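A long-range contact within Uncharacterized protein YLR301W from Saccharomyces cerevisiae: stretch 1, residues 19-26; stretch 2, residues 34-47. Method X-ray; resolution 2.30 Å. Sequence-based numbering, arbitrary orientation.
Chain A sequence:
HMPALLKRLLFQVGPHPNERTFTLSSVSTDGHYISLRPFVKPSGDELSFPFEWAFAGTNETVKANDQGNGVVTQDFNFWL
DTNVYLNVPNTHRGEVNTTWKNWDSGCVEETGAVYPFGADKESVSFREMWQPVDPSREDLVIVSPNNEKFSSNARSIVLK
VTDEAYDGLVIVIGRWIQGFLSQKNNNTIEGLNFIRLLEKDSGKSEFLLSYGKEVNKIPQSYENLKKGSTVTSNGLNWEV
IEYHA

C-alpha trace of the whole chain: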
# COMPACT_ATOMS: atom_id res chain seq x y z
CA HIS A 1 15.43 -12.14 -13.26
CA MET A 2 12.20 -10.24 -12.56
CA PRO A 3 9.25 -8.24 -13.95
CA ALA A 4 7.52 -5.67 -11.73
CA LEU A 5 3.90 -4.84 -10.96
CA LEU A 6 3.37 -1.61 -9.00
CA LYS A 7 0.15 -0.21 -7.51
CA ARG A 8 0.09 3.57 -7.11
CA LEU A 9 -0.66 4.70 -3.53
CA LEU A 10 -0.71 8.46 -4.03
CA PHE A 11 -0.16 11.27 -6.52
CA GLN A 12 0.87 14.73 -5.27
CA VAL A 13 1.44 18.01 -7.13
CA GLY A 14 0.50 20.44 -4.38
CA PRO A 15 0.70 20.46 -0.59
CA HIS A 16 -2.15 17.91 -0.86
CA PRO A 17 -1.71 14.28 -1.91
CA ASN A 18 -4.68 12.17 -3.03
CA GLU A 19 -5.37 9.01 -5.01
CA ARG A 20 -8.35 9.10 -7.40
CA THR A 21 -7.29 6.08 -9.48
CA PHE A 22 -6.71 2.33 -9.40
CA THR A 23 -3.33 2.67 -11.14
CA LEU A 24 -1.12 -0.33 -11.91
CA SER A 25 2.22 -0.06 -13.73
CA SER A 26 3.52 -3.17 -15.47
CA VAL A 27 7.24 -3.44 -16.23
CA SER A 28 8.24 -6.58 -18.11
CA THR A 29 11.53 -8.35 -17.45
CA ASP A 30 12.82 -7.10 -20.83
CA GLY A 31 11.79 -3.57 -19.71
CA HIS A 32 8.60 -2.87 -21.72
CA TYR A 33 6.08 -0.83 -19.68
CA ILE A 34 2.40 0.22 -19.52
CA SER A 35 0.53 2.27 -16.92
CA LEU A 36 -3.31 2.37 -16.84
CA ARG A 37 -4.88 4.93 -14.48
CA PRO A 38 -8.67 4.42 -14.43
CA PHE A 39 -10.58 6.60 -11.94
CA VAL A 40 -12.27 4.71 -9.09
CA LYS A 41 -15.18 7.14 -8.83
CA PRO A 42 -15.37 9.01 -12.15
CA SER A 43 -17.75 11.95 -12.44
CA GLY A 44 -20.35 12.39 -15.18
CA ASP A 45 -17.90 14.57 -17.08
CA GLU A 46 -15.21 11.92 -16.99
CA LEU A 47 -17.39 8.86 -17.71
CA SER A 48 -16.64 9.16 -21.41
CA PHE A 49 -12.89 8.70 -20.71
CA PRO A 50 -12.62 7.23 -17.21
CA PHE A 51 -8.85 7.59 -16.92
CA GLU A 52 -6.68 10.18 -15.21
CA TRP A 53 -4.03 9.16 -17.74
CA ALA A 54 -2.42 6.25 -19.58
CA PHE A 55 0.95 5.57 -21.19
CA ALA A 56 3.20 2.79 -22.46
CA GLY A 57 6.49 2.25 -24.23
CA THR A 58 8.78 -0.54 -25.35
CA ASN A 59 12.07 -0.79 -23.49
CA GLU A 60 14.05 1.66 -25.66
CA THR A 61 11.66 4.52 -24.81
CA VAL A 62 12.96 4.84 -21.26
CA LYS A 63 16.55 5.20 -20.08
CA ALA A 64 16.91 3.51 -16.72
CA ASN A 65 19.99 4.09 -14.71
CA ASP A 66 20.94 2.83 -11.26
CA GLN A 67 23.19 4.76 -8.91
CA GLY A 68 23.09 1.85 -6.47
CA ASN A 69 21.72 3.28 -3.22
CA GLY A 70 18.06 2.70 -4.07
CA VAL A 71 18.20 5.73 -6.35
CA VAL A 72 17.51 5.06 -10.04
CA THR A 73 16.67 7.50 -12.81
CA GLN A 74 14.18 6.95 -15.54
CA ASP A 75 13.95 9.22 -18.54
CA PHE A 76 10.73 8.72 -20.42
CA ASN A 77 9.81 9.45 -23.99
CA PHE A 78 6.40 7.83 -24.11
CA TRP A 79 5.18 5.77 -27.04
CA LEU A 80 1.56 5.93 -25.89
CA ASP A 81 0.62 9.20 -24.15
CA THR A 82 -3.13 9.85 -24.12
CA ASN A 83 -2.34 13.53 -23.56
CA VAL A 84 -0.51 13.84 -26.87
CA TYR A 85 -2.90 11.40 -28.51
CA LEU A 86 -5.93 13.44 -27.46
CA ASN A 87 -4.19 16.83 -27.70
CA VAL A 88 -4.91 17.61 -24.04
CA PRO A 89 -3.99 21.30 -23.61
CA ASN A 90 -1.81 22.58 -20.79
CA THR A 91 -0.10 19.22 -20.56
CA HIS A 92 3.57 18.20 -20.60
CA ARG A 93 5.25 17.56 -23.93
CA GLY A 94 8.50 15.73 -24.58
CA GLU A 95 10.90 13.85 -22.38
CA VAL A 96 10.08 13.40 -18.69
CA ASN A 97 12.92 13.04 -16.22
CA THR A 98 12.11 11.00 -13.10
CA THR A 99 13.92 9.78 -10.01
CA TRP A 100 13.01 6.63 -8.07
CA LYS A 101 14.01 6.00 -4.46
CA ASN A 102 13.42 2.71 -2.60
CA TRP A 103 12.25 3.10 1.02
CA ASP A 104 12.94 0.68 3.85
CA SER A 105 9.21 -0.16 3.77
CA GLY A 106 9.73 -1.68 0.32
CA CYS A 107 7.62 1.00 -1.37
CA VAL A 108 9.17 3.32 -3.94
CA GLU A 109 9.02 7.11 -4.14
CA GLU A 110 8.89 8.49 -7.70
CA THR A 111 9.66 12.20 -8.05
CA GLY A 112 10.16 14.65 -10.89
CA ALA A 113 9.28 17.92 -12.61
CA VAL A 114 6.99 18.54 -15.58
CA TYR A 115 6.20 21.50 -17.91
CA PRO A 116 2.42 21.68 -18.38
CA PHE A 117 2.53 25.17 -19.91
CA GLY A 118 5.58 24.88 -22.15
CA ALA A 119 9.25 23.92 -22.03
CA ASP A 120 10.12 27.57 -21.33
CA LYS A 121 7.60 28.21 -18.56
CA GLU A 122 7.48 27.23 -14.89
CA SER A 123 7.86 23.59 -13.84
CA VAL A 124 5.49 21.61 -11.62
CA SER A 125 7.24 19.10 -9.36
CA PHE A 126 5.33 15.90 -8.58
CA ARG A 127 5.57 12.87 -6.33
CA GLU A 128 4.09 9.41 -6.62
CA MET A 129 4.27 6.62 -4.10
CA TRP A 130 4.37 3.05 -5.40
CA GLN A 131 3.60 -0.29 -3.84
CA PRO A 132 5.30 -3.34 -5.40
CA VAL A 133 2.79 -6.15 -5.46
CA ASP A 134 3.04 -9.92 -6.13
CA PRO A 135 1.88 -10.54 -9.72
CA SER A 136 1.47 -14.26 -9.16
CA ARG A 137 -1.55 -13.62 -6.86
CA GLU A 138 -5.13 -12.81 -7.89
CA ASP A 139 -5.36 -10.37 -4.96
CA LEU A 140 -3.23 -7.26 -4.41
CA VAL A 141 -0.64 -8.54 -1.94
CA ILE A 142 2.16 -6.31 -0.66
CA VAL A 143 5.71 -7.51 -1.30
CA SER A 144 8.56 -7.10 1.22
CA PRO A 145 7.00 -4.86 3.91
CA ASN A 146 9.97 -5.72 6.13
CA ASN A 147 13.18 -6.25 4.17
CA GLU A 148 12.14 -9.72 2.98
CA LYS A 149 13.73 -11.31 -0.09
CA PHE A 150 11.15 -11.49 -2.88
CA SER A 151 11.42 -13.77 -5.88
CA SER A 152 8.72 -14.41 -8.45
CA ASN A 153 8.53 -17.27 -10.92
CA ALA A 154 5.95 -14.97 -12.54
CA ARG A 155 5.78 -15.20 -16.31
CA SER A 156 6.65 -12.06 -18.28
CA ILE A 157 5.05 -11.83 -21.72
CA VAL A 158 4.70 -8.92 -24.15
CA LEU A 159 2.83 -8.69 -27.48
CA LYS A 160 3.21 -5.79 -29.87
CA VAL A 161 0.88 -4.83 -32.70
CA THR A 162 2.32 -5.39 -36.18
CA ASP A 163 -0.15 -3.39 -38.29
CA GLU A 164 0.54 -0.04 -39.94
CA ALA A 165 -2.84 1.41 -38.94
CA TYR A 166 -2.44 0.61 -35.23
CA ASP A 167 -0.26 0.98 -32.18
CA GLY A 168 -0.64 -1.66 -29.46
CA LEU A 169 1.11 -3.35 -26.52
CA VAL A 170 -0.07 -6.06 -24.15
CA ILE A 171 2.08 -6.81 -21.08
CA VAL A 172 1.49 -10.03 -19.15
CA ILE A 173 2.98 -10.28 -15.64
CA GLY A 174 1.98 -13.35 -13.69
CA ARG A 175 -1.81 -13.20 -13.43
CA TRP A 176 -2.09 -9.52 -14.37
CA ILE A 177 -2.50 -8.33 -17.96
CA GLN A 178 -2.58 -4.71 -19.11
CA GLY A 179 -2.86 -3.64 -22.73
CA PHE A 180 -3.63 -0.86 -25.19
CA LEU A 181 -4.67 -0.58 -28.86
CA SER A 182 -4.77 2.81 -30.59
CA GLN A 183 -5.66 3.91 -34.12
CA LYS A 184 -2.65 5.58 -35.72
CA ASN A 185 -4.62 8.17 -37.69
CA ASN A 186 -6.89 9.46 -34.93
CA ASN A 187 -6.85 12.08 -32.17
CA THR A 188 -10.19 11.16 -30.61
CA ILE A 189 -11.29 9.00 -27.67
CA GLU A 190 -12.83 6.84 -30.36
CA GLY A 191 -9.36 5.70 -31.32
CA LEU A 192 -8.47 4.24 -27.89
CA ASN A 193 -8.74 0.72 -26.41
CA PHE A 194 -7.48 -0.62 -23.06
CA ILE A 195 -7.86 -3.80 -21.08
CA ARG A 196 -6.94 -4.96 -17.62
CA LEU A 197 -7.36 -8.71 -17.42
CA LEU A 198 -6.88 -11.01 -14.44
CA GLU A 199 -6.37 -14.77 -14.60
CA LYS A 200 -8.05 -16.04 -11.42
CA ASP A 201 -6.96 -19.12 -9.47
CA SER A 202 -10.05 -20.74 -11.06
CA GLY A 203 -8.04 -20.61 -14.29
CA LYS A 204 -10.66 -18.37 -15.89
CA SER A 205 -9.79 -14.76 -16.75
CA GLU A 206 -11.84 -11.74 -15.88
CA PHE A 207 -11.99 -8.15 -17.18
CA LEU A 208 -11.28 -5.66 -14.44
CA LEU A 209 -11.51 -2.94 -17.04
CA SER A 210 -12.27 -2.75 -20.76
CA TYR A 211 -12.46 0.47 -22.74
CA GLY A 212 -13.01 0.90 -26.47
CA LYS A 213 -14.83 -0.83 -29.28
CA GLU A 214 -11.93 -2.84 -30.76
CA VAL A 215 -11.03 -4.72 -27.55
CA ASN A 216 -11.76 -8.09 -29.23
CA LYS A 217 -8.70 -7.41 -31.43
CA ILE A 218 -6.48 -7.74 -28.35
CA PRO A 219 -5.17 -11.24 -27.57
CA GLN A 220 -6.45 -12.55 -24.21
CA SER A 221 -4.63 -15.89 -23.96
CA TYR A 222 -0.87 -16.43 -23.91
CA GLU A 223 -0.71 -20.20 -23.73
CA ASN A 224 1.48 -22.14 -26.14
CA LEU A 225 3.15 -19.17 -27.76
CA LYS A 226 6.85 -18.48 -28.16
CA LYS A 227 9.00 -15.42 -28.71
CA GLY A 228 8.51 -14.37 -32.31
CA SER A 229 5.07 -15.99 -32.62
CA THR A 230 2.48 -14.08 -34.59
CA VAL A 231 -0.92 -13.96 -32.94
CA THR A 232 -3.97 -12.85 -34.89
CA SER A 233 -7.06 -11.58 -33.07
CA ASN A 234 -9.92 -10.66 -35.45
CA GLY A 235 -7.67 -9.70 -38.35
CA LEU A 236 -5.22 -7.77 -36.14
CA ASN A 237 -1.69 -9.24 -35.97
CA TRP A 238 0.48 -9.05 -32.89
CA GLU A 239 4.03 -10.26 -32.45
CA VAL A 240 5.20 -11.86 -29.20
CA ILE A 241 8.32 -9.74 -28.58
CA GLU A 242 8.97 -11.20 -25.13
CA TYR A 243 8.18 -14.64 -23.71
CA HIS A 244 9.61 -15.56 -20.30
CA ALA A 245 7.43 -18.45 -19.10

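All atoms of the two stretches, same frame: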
# COMPACT_ATOMS: atom_id res chain seq x y z
N GLU A 19 -5.48 10.11 -4.06
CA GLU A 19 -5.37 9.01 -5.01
C GLU A 19 -6.76 8.73 -5.58
O GLU A 19 -7.56 8.04 -4.93
CB GLU A 19 -4.75 7.76 -4.37
CG GLU A 19 -4.63 6.56 -5.31
CD GLU A 19 -3.87 6.91 -6.59
OE1 GLU A 19 -2.62 6.88 -6.56
OE2 GLU A 19 -4.53 7.25 -7.60
N ARG A 20 -7.03 9.25 -6.78
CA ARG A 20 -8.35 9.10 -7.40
C ARG A 20 -8.45 7.89 -8.34
O ARG A 20 -9.52 7.63 -8.92
CB ARG A 20 -8.78 10.39 -8.13
CG ARG A 20 -8.97 11.63 -7.22
CD ARG A 20 -9.83 12.74 -7.87
NE ARG A 20 -11.12 12.21 -8.34
CZ ARG A 20 -11.52 12.24 -9.62
NH1 ARG A 20 -12.69 11.69 -9.96
NH2 ARG A 20 -10.76 12.82 -10.54
N THR A 21 -7.35 7.15 -8.48
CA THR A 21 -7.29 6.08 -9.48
C THR A 21 -7.04 4.70 -8.88
O THR A 21 -6.61 4.59 -7.71
CB THR A 21 -6.12 6.30 -10.45
OG1 THR A 21 -4.89 6.04 -9.76
CG2 THR A 21 -6.09 7.74 -10.95
N PHE A 22 -7.15 3.68 -9.71
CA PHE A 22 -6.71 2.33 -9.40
C PHE A 22 -5.57 2.02 -10.38
O PHE A 22 -5.70 1.17 -11.26
CB PHE A 22 -7.84 1.32 -9.57
CG PHE A 22 -7.43 -0.10 -9.34
CD1 PHE A 22 -8.26 -1.15 -9.72
CD2 PHE A 22 -6.22 -0.40 -8.74
CE1 PHE A 22 -7.88 -2.46 -9.51
CE2 PHE A 22 -5.84 -1.71 -8.52
CZ PHE A 22 -6.67 -2.74 -8.91
N THR A 23 -4.45 2.73 -10.22
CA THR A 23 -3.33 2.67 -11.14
C THR A 23 -2.41 1.47 -10.87
O THR A 23 -1.98 1.21 -9.73
CB THR A 23 -2.51 3.96 -11.07
OG1 THR A 23 -3.28 5.02 -11.62
CG2 THR A 23 -1.18 3.82 -11.85
N LEU A 24 -2.10 0.75 -11.94
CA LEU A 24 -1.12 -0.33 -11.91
C LEU A 24 -0.11 -0.04 -13.02
O LEU A 24 -0.50 0.26 -14.15
CB LEU A 24 -1.78 -1.69 -12.16
CG LEU A 24 -2.56 -2.37 -11.02
CD1 LEU A 24 -3.18 -3.68 -11.46
CD2 LEU A 24 -1.67 -2.62 -9.81
N SER A 25 1.18 -0.11 -12.70
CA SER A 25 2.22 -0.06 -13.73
C SER A 25 2.87 -1.42 -13.91
O SER A 25 3.34 -2.03 -12.94
CB SER A 25 3.28 0.99 -13.40
OG SER A 25 2.74 2.31 -13.46
N SER A 26 2.88 -1.91 -15.15
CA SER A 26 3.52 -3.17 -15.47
C SER A 26 4.87 -2.94 -16.16
O SER A 26 4.94 -2.28 -17.21
CB SER A 26 2.64 -4.03 -16.39
OG SER A 26 1.31 -4.12 -15.90
N ILE A 34 3.70 -0.43 -19.33
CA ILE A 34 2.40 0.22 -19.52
C ILE A 34 1.86 0.67 -18.16
O ILE A 34 2.11 0.03 -17.14
CB ILE A 34 1.38 -0.73 -20.18
CG1 ILE A 34 0.05 -0.02 -20.45
CG2 ILE A 34 1.15 -1.94 -19.32
CD1 ILE A 34 -0.80 -0.73 -21.48
N SER A 35 1.13 1.78 -18.15
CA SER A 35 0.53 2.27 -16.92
C SER A 35 -0.90 2.74 -17.19
O SER A 35 -1.10 3.73 -17.90
CB SER A 35 1.37 3.40 -16.31
OG SER A 35 0.91 3.77 -15.02
N LEU A 36 -1.90 2.01 -16.67
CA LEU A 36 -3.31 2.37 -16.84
C LEU A 36 -3.81 3.01 -15.56
O LEU A 36 -3.56 2.49 -14.46
CB LEU A 36 -4.16 1.15 -17.20
CG LEU A 36 -3.70 0.45 -18.49
CD1 LEU A 36 -4.61 -0.74 -18.84
CD2 LEU A 36 -3.64 1.46 -19.64
N ARG A 37 -4.49 4.16 -15.67
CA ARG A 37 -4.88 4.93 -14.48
C ARG A 37 -6.38 5.25 -14.41
O ARG A 37 -6.77 6.41 -14.31
CB ARG A 37 -4.00 6.19 -14.36
CG ARG A 37 -2.50 5.86 -14.60
CD ARG A 37 -1.50 6.94 -14.14
NE ARG A 37 -0.15 6.38 -14.14
CZ ARG A 37 0.95 7.00 -13.72
NH1 ARG A 37 0.89 8.24 -13.25
NH2 ARG A 37 2.12 6.37 -13.75
N PRO A 38 -7.21 4.21 -14.45
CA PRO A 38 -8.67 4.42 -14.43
C PRO A 38 -9.09 5.08 -13.12
O PRO A 38 -8.56 4.71 -12.08
CB PRO A 38 -9.23 2.99 -14.50
CG PRO A 38 -8.15 2.14 -13.87
CD PRO A 38 -6.84 2.80 -14.21
N PHE A 39 -10.00 6.05 -13.17
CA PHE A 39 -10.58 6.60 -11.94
C PHE A 39 -11.39 5.54 -11.21
O PHE A 39 -11.97 4.65 -11.85
CB PHE A 39 -11.52 7.76 -12.26
CG PHE A 39 -10.84 8.96 -12.83
CD1 PHE A 39 -11.11 9.38 -14.12
CD2 PHE A 39 -9.93 9.67 -12.06
CE1 PHE A 39 -10.47 10.51 -14.63
CE2 PHE A 39 -9.29 10.79 -12.55
CZ PHE A 39 -9.56 11.22 -13.84
N VAL A 40 -11.45 5.64 -9.88
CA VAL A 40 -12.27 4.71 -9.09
C VAL A 40 -13.72 5.18 -9.07
O VAL A 40 -14.65 4.39 -9.26
CB VAL A 40 -11.77 4.57 -7.65
CG1 VAL A 40 -12.73 3.70 -6.86
CG2 VAL A 40 -10.35 3.98 -7.63
N LYS A 41 -13.88 6.49 -8.83
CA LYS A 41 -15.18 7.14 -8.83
C LYS A 41 -15.22 8.31 -9.81
O LYS A 41 -15.15 9.48 -9.42
CB LYS A 41 -15.55 7.59 -7.41
CG LYS A 41 -15.77 6.43 -6.44
CD LYS A 41 -16.23 6.93 -5.08
CE LYS A 41 -15.52 6.18 -3.95
NZ LYS A 41 -15.72 6.81 -2.61
N PRO A 42 -15.34 7.99 -11.10
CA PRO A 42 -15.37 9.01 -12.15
C PRO A 42 -16.67 9.80 -12.13
O PRO A 42 -17.73 9.24 -11.88
CB PRO A 42 -15.28 8.18 -13.43
CG PRO A 42 -15.88 6.87 -13.07
CD PRO A 42 -15.50 6.63 -11.64
N SER A 43 -16.58 11.10 -12.39
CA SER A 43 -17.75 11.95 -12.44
C SER A 43 -18.44 11.82 -13.80
O SER A 43 -17.91 11.19 -14.71
CB SER A 43 -17.36 13.41 -12.19
OG SER A 43 -16.75 13.98 -13.33
N GLY A 44 -19.61 12.43 -13.93
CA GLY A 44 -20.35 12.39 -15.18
C GLY A 44 -19.53 12.93 -16.33
O GLY A 44 -19.63 12.44 -17.46
N ASP A 45 -18.73 13.95 -16.06
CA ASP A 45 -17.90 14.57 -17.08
C ASP A 45 -16.84 13.58 -17.56
O ASP A 45 -16.49 13.52 -18.74
CB ASP A 45 -17.20 15.82 -16.53
CG ASP A 45 -18.08 17.07 -16.60
OD1 ASP A 45 -17.82 18.02 -15.82
OD2 ASP A 45 -19.01 17.10 -17.44
N GLU A 46 -16.32 12.78 -16.63
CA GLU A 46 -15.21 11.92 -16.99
C GLU A 46 -15.60 10.48 -17.32
O GLU A 46 -14.74 9.64 -17.56
CB GLU A 46 -14.05 12.03 -15.97
CG GLU A 46 -14.37 11.59 -14.57
CD GLU A 46 -13.58 12.33 -13.48
OE1 GLU A 46 -12.76 13.25 -13.76
OE2 GLU A 46 -13.78 11.98 -12.30
N LEU A 47 -16.90 10.20 -17.37
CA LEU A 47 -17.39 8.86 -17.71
C LEU A 47 -17.06 8.46 -19.13
O LEU A 47 -16.91 7.27 -19.43
CB LEU A 47 -18.91 8.75 -17.50
CG LEU A 47 -19.41 8.65 -16.06
CD1 LEU A 47 -20.91 8.93 -15.98
CD2 LEU A 47 -19.06 7.28 -15.47
O HOH W 1 -12.30 8.50 -8.29

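Adjacent stretches of backbone can satisfy each other's polar groups by running antiparallel, and residues 19-26 and 34-47 of YLR301W illustrate both this rule and what happens where the ladder gives out. Strand 24-26 lies beside strand 34-38 with their directions 167° apart and their axes approaching to 4.8 Å. Of the two reciprocal pairs, Ser26 and Ile34 are the more closely bonded, each giving its amide to the other's carbonyl: Ser26 N to Ile34 O at 2.9 Å and Ile34 N to Ser26 O at 3.1 Å. The next such pair, Leu24 and Leu36, is also reciprocal but looser; Leu24 N to Leu36 O and Leu36 N to Leu24 O are both weak bonds of 3.4 Å. Between these pairs, Ser25 and Ser35 face each other without backbone hydrogen bonds, their CA atoms 4.3 Å apart. The carbonyls also receive CA-H contacts, as where Thr23 CA lies 3.3 Å from Leu36 O, so weaker CA-H...O contacts supplement the ladder.

Beyond the strand of the first stretch the pairing persists in simpler form. Phe22 N donates to Pro38 O at 2.9 Å, and Val40 N donates to Arg20 O, also at 2.9 Å. These two bonds flank a single bridge between Thr21 and Phe39. Proline, lacking an amide hydrogen, can still serve here as an acceptor. Arg20 O accepts a second hydrogen bond, from a water 3.0 Å away; the same water oxygen accepts from Lys41 N at 2.6 Å, linking the two backbones just past the last direct bond.

The side chains follow the alternation of the strands. Ser25 and Ser35 project to the same face, where Ser25 OG and Ser35 OG share a hydrogen bond of 2.8 Å in which either could be the donor. Ser35 OG is also an acceptor for its own stretch, receiving Arg37 NE at 3.0 Å and Arg37 NH2 at 3.1 Å. One hydroxyl thus gathers a neighbouring hydroxyl and two guanidinium nitrogens, while Arg37 NH1 is satisfied elsewhere in the structure. Within the first stretch a relay has a clear direction: Thr23 OG1 donates to Thr21 OG1 at 2.7 Å, and Thr21 OG1 donates to Glu19 OE2 at 2.5 Å. Thr21 N reaches that same carboxylate oxygen, Glu19 OE2, at 3.0 Å.

Arg20 combines charge with packing. Its NH1 forms a salt bridge with Glu46 OE2 at 2.6 Å, near the guanidinium plane, and a weak hydrogen bond to Lys41 O at 3.4 Å. Because these acceptors lie at its edge, a face remains free to lie flat on Phe39, with centres 4.5 Å apart and planes at 26°. Glu46 OE2 in turn accepts Ser43 N at 2.9 Å, so a single oxygen accepts both the arginine NH1 and the backbone amide of Ser43. Apolar contact is modest by comparison: Phe22 CB lies 4.1 Å from Val40 CG2 and 4.4 Å from Pro38 CG.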